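Local coordinates for 3-oxoacyl-[acyl-carrier-protein] synthase (Arabidopsis thaliana, PDB 2IX4) that catalyses the condensation steps of mitochondrial fatty acid synthesis, adding two carbons from malonyl-ACP to a growing acyl chain, at residues Asn318-Ser323 and Ser352-Thr357; Asp244-Gly249 and His359-Ala364; Thr6-Val11 and Glu368-Ile373. All coordinates share one frame; numbering follows the deposited sequence.

Contact 1: Asn318-Ser323 and Ser352-Thr357; sequences NAHATS and STKGAT. With K (potassium ion), chain D.
K354 NZ is gripped from several sides. It donates to H320 O at 2.8 Å, meeting a lone pair in the carbonyl plane. It forms a salt bridge with E368, and a weak bond runs to a water that sits in the ring plane of H320, 2.7 Å from ND1. The lysine chain is extended until its last torsion, where a bend (chi4 67°) turns the amine toward H320. CD and CE run alongside T322 CG2. An alanine here would probably leave H320 O without this donor and E368 OE2 without its ammonium partner, and open a gap beside T322. S352 makes the second link. Its OG donates to A321 O at 2.6 Å, in the carbonyl plane, and weakly caps K354 N. A water, 2.7 Å from both N318 OD1 and A319 O, also accepts from T353 N. N318 O and OD1 also bind the potassium ion, with A319 O farther off; E368, S414 and N415 complete the site. The N318 amide has its strongest polar partner in Y316. The loop after strand 316-318 is thus pinned to the start of helix 354-357, with helix 364-378 against T353 and helix 325-339 against A319 and A321.

Contact 2: Asp244-Gly249 and His359-Ala364; sequences DGFVIG and HLLGAA
H359 reaches F246 first through its CB, which lies 3.4 Å from F246 CD1. CG then stands anti to the backbone N (chi1 -163°), which turns the CD2 edge of the imidazole onto the phenyl face. CD2 sits over the centre of that face, 3.6 Å above the plane. The pair is a T-shaped stack, with the planes at 67°. Beyond CD2 the ring reaches on to C179 and H320, and T322 also touches it. L361 CD2 lies over the centre of one imidazole face, and it also touches F246 CE1 at 3.9 Å. Carbon thus packs against one edge and one face of the imidazole. The backbones fix its root. H359 N donates to V247 O at 2.7 Å, nearly along the C=O axis. G249 N returns a bond to H359 O at 2.8 Å, coming from above the carbonyl plane. This is a single beta bridge, I248 with H359. At G249 a side chain would clash with L360 CD2, which rests on the glycine backbone. H359 is a predicted active-site histidine. The Cys-His-His set is characteristic of KAS I/II condensing enzymes, and L361 and G362 also line the hexanoic acid pocket here.

Contact 3: Thr6-Val11 and Glu368-Ile373; sequences TGLGMV and EAIFSI. With K (potassium ion), chain D.
I370 meets strand 6-11 at its centre, and here the packing is close. Its CD1 reaches G9 O at 3.4 Å, the shortest approach between the two segments. G9 has no side chain, and a CB there would point away from the helix. M10, on the same face as L8, closes in one residue further on. Its SD lies 3.8 Å from I370 CG2, and the two side chains run antiparallel past one another. M10 CG sits between the backbone N and the carbonyl carbon (chi1 72°), and the chain bends at its last torsion (chi3 -45°). That bend brings CE to 3.6 Å from F371 CE2, with the two side chains roughly perpendicular.

The pair belongs to the layered alpha/beta core of the thiolase fold. Helix 364-378 packs on the mixed sheet that holds strand 3-12, and the short segments run at 132° with axes 9.5 Å apart. Neighbouring strand 251-259 brings I255 against L8 and I370.

The L8 end is looser. L8 CD2 stands 4.0 Å from I373 CD1 and 4.3 Å from I370 CG1. Y271 touches both L8 and I373; all the touching residues are buried, so the looser end is not a solvent side. No hydrogen bond joins strand and helix. Polar groups lie on another side of the helix, where E368 OE1 binds the potassium ion at 2.7 Å. E368 O accepts from S372 N and S372 OG, which approach from opposite faces of its plane.

In the fold
Contacts 1 and 2 adjoin, their centres about 9 Å apart. T322 CG2 packs on H359 CD2 at 3.4 Å, and S323 O probably accepts a hydrogen bond from G245 N at 2.9 Å. Together they bring in both predicted active-site histidines, whose side chains are about 4 Å apart at their nearest atoms and close to C179. The side chain of L361 is about 4 Å from bound hexanoic acid. The side chain of H320 is about 6 Å from a bound hexanoic acid. Contact 3 lies further from the active site, its centre about 15 Å from that of contact 1 and about 17 Å from that of contact 2. The potassium ion joins contacts 1 and 3, and K354 NZ meets E368 OE2 at 2.8 Å.

Contact 1: Asn318-Ser323 and Ser352-Thr357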
# COMPACT_ATOMS: atom_id res chain seq x y z
N ASN A 318 -17.23 13.28 10.63
CA ASN A 318 -17.54 11.87 10.51
C ASN A 318 -16.45 11.08 11.23
O ASN A 318 -15.34 10.93 10.71
CB ASN A 318 -17.69 11.46 9.04
CG ASN A 318 -18.15 10.01 8.87
OD1 ASN A 318 -17.35 9.08 8.98
ND2 ASN A 318 -19.44 9.83 8.60
N ALA A 319 -16.76 10.61 12.43
CA ALA A 319 -15.79 9.93 13.30
C ALA A 319 -15.40 8.56 12.76
O ALA A 319 -16.15 7.95 11.99
CB ALA A 319 -16.35 9.80 14.71
N HIS A 320 -14.22 8.09 13.14
CA HIS A 320 -13.79 6.74 12.76
C HIS A 320 -14.57 5.69 13.54
O HIS A 320 -14.89 4.63 12.99
CB HIS A 320 -12.28 6.55 12.97
CG HIS A 320 -11.78 5.19 12.56
ND1 HIS A 320 -11.83 4.74 11.26
CD2 HIS A 320 -11.24 4.18 13.28
CE1 HIS A 320 -11.34 3.52 11.20
NE2 HIS A 320 -10.98 3.16 12.41
N ALA A 321 -14.87 6.01 14.80
CA ALA A 321 -15.53 5.13 15.76
C ALA A 321 -16.17 3.88 15.17
O ALA A 321 -17.20 3.94 14.48
CB ALA A 321 -16.55 5.92 16.59
N THR A 322 -15.54 2.74 15.47
CA THR A 322 -15.87 1.45 14.87
C THR A 322 -16.80 0.60 15.73
O THR A 322 -17.18 -0.50 15.33
CB THR A 322 -14.59 0.64 14.61
OG1 THR A 322 -13.91 0.40 15.85
CG2 THR A 322 -13.65 1.38 13.67
N SER A 323 -17.18 1.12 16.90
CA SER A 323 -17.98 0.39 17.91
C SER A 323 -17.10 -0.46 18.83
O SER A 323 -17.46 -1.59 19.19
CB SER A 323 -19.10 -0.45 17.26
OG SER A 323 -20.04 -0.89 18.23
N SER A 352 -20.74 8.64 13.77
CA SER A 352 -20.09 7.55 13.06
C SER A 352 -21.15 6.79 12.27
O SER A 352 -22.20 6.43 12.80
CB SER A 352 -19.38 6.60 14.01
OG SER A 352 -18.93 5.45 13.30
N THR A 353 -20.86 6.54 10.99
CA THR A 353 -21.80 5.86 10.10
C THR A 353 -21.57 4.34 10.06
O THR A 353 -22.23 3.63 9.29
CB THR A 353 -21.75 6.46 8.67
OG1 THR A 353 -20.39 6.68 8.29
CG2 THR A 353 -22.49 7.78 8.63
N LYS A 354 -20.66 3.86 10.90
CA LYS A 354 -20.31 2.44 10.94
C LYS A 354 -21.39 1.55 11.58
O LYS A 354 -21.36 0.33 11.42
CB LYS A 354 -18.95 2.23 11.63
CG LYS A 354 -17.77 2.65 10.76
CD LYS A 354 -16.45 2.13 11.32
CE LYS A 354 -15.28 2.42 10.39
NZ LYS A 354 -14.97 3.88 10.29
N GLY A 355 -22.32 2.16 12.30
CA GLY A 355 -23.51 1.44 12.77
C GLY A 355 -24.33 0.91 11.60
O GLY A 355 -24.96 -0.14 11.70
N ALA A 356 -24.29 1.64 10.48
CA ALA A 356 -25.07 1.32 9.28
C ALA A 356 -24.30 0.47 8.25
O ALA A 356 -24.84 -0.49 7.71
CB ALA A 356 -25.57 2.60 8.63
N THR A 357 -23.06 0.85 7.99
CA THR A 357 -22.25 0.20 6.96
C THR A 357 -21.39 -0.94 7.50
O THR A 357 -20.94 -1.80 6.74
CB THR A 357 -21.28 1.20 6.28
OG1 THR A 357 -20.41 1.76 7.26
CG2 THR A 357 -22.05 2.30 5.57
K K D . -14.55 8.60 9.21
O HOH W 1 -18.04 6.90 10.41
O HOH W 2 -12.49 5.20 8.66

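Contact 2: Asp244-Gly249 and His359-Ala364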
# COMPACT_ATOMS: atom_id res chain seq x y z
N ASP A 244 -19.11 -3.78 21.70
CA ASP A 244 -18.20 -4.89 22.04
C ASP A 244 -17.27 -5.31 20.89
O ASP A 244 -16.80 -6.45 20.85
CB ASP A 244 -18.99 -6.09 22.59
CG ASP A 244 -19.73 -6.87 21.51
OD1 ASP A 244 -20.28 -6.26 20.56
OD2 ASP A 244 -19.75 -8.12 21.61
N GLY A 245 -16.99 -4.39 19.98
CA GLY A 245 -16.10 -4.65 18.85
C GLY A 245 -16.79 -4.30 17.54
O GLY A 245 -18.01 -4.15 17.51
N PHE A 246 -16.02 -4.16 16.47
CA PHE A 246 -16.62 -3.79 15.19
C PHE A 246 -17.21 -4.98 14.42
O PHE A 246 -16.99 -6.14 14.76
CB PHE A 246 -15.69 -2.92 14.31
CG PHE A 246 -14.47 -3.64 13.79
CD1 PHE A 246 -14.52 -4.38 12.62
CD2 PHE A 246 -13.25 -3.52 14.45
CE1 PHE A 246 -13.39 -5.02 12.11
CE2 PHE A 246 -12.11 -4.15 13.96
CZ PHE A 246 -12.18 -4.90 12.79
N VAL A 247 -18.00 -4.66 13.40
CA VAL A 247 -18.60 -5.65 12.53
C VAL A 247 -17.96 -5.46 11.17
O VAL A 247 -18.01 -4.36 10.62
CB VAL A 247 -20.13 -5.45 12.44
CG1 VAL A 247 -20.75 -6.44 11.46
CG2 VAL A 247 -20.78 -5.60 13.82
N ILE A 248 -17.33 -6.52 10.65
CA ILE A 248 -16.64 -6.47 9.36
C ILE A 248 -17.65 -6.18 8.26
O ILE A 248 -18.71 -6.80 8.20
CB ILE A 248 -15.85 -7.78 9.05
CG1 ILE A 248 -14.76 -8.02 10.08
CG2 ILE A 248 -15.19 -7.71 7.67
CD1 ILE A 248 -13.98 -9.32 9.87
N GLY A 249 -17.32 -5.22 7.40
CA GLY A 249 -18.12 -4.91 6.23
C GLY A 249 -17.27 -5.01 4.98
O GLY A 249 -16.08 -5.28 5.05
N HIS A 359 -17.71 -1.89 9.52
CA HIS A 359 -16.34 -1.45 9.26
C HIS A 359 -15.87 -1.95 7.89
O HIS A 359 -15.54 -3.13 7.74
CB HIS A 359 -15.40 -1.93 10.37
CG HIS A 359 -14.09 -1.21 10.41
ND1 HIS A 359 -13.59 -0.50 9.34
CD2 HIS A 359 -13.16 -1.12 11.39
CE1 HIS A 359 -12.42 0.02 9.66
NE2 HIS A 359 -12.14 -0.35 10.90
N LEU A 360 -15.83 -1.05 6.91
CA LEU A 360 -15.43 -1.42 5.54
C LEU A 360 -13.92 -1.54 5.36
O LEU A 360 -13.43 -1.69 4.24
CB LEU A 360 -16.02 -0.45 4.50
CG LEU A 360 -17.54 -0.30 4.33
CD1 LEU A 360 -17.85 0.12 2.90
CD2 LEU A 360 -18.32 -1.55 4.68
N LEU A 361 -13.19 -1.47 6.48
CA LEU A 361 -11.75 -1.70 6.53
C LEU A 361 -10.97 -0.78 5.58
O LEU A 361 -10.94 0.43 5.79
CB LEU A 361 -11.43 -3.20 6.30
CG LEU A 361 -12.07 -4.23 7.26
CD1 LEU A 361 -11.71 -5.66 6.87
CD2 LEU A 361 -11.70 -3.98 8.72
N GLY A 362 -10.34 -1.34 4.54
CA GLY A 362 -9.60 -0.55 3.55
C GLY A 362 -10.45 0.44 2.77
O GLY A 362 -9.93 1.42 2.23
N ALA A 363 -11.75 0.18 2.69
CA ALA A 363 -12.67 1.06 1.98
C ALA A 363 -13.35 2.09 2.89
O ALA A 363 -13.97 3.04 2.40
CB ALA A 363 -13.72 0.24 1.24
N ALA A 364 -13.21 1.92 4.20
CA ALA A 364 -13.88 2.76 5.19
C ALA A 364 -13.60 4.25 5.01
O ALA A 364 -14.53 5.06 4.99
CB ALA A 364 -13.52 2.32 6.60

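Contact 3: Thr6-Val11 and Glu368-Ile373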
# COMPACT_ATOMS: atom_id res chain seq x y z
N THR A 6 -15.19 16.00 -8.30
CA THR A 6 -16.12 16.15 -9.42
C THR A 6 -16.94 14.89 -9.72
O THR A 6 -17.83 14.92 -10.57
CB THR A 6 -15.39 16.61 -10.71
OG1 THR A 6 -14.28 15.74 -10.98
CG2 THR A 6 -14.89 18.03 -10.58
N GLY A 7 -16.63 13.80 -9.03
CA GLY A 7 -17.36 12.54 -9.23
C GLY A 7 -17.34 11.67 -8.00
O GLY A 7 -16.31 11.57 -7.32
N LEU A 8 -18.47 11.03 -7.71
CA LEU A 8 -18.60 10.13 -6.57
C LEU A 8 -19.09 8.76 -7.03
O LEU A 8 -19.96 8.66 -7.90
CB LEU A 8 -19.56 10.70 -5.52
CG LEU A 8 -19.34 12.10 -4.92
CD1 LEU A 8 -20.50 12.47 -4.02
CD2 LEU A 8 -18.03 12.19 -4.15
N GLY A 9 -18.54 7.70 -6.44
CA GLY A 9 -18.93 6.34 -6.77
C GLY A 9 -18.72 5.40 -5.61
O GLY A 9 -17.71 5.50 -4.91
N MET A 10 -19.67 4.50 -5.38
CA MET A 10 -19.55 3.56 -4.26
C MET A 10 -20.42 2.31 -4.42
O MET A 10 -21.44 2.32 -5.11
CB MET A 10 -19.84 4.25 -2.92
CG MET A 10 -21.31 4.60 -2.67
SD MET A 10 -21.57 6.00 -1.56
CE MET A 10 -20.42 5.63 -0.23
N VAL A 11 -19.97 1.24 -3.77
CA VAL A 11 -20.76 0.02 -3.60
C VAL A 11 -20.58 -0.42 -2.15
O VAL A 11 -19.46 -0.68 -1.70
CB VAL A 11 -20.38 -1.08 -4.65
CG1 VAL A 11 -18.88 -1.34 -4.71
CG2 VAL A 11 -21.15 -2.38 -4.40
N GLU A 368 -16.48 6.93 3.79
CA GLU A 368 -16.83 7.94 4.77
C GLU A 368 -16.42 9.36 4.34
O GLU A 368 -17.02 10.34 4.79
CB GLU A 368 -16.28 7.55 6.14
CG GLU A 368 -17.00 6.33 6.71
CD GLU A 368 -16.22 5.57 7.75
OE1 GLU A 368 -15.25 6.12 8.34
OE2 GLU A 368 -16.58 4.40 8.01
N ALA A 369 -15.43 9.46 3.46
CA ALA A 369 -15.10 10.73 2.82
C ALA A 369 -16.23 11.15 1.88
O ALA A 369 -16.58 12.32 1.81
CB ALA A 369 -13.77 10.64 2.06
N ILE A 370 -16.79 10.17 1.17
CA ILE A 370 -17.96 10.40 0.32
C ILE A 370 -19.15 10.89 1.14
O ILE A 370 -19.83 11.85 0.74
CB ILE A 370 -18.30 9.15 -0.53
CG1 ILE A 370 -17.19 8.89 -1.56
CG2 ILE A 370 -19.66 9.29 -1.22
CD1 ILE A 370 -17.25 7.54 -2.27
N PHE A 371 -19.39 10.26 2.29
CA PHE A 371 -20.45 10.70 3.21
C PHE A 371 -20.24 12.15 3.65
O PHE A 371 -21.20 12.92 3.74
CB PHE A 371 -20.55 9.78 4.44
CG PHE A 371 -21.05 8.38 4.14
CD1 PHE A 371 -20.81 7.35 5.05
CD2 PHE A 371 -21.74 8.10 2.97
CE1 PHE A 371 -21.26 6.06 4.79
CE2 PHE A 371 -22.19 6.81 2.70
CZ PHE A 371 -21.95 5.78 3.62
N SER A 372 -18.99 12.51 3.93
CA SER A 372 -18.62 13.87 4.33
C SER A 372 -18.83 14.88 3.20
O SER A 372 -19.32 15.99 3.44
CB SER A 372 -17.17 13.90 4.83
OG SER A 372 -16.99 13.02 5.92
N ILE A 373 -18.45 14.50 1.98
CA ILE A 373 -18.68 15.33 0.79
C ILE A 373 -20.18 15.52 0.55
O ILE A 373 -20.63 16.61 0.20
CB ILE A 373 -18.01 14.72 -0.47
CG1 ILE A 373 -16.48 14.71 -0.31
CG2 ILE A 373 -18.40 15.48 -1.74
CD1 ILE A 373 -15.77 13.63 -1.13
K K D . -14.55 8.60 9.21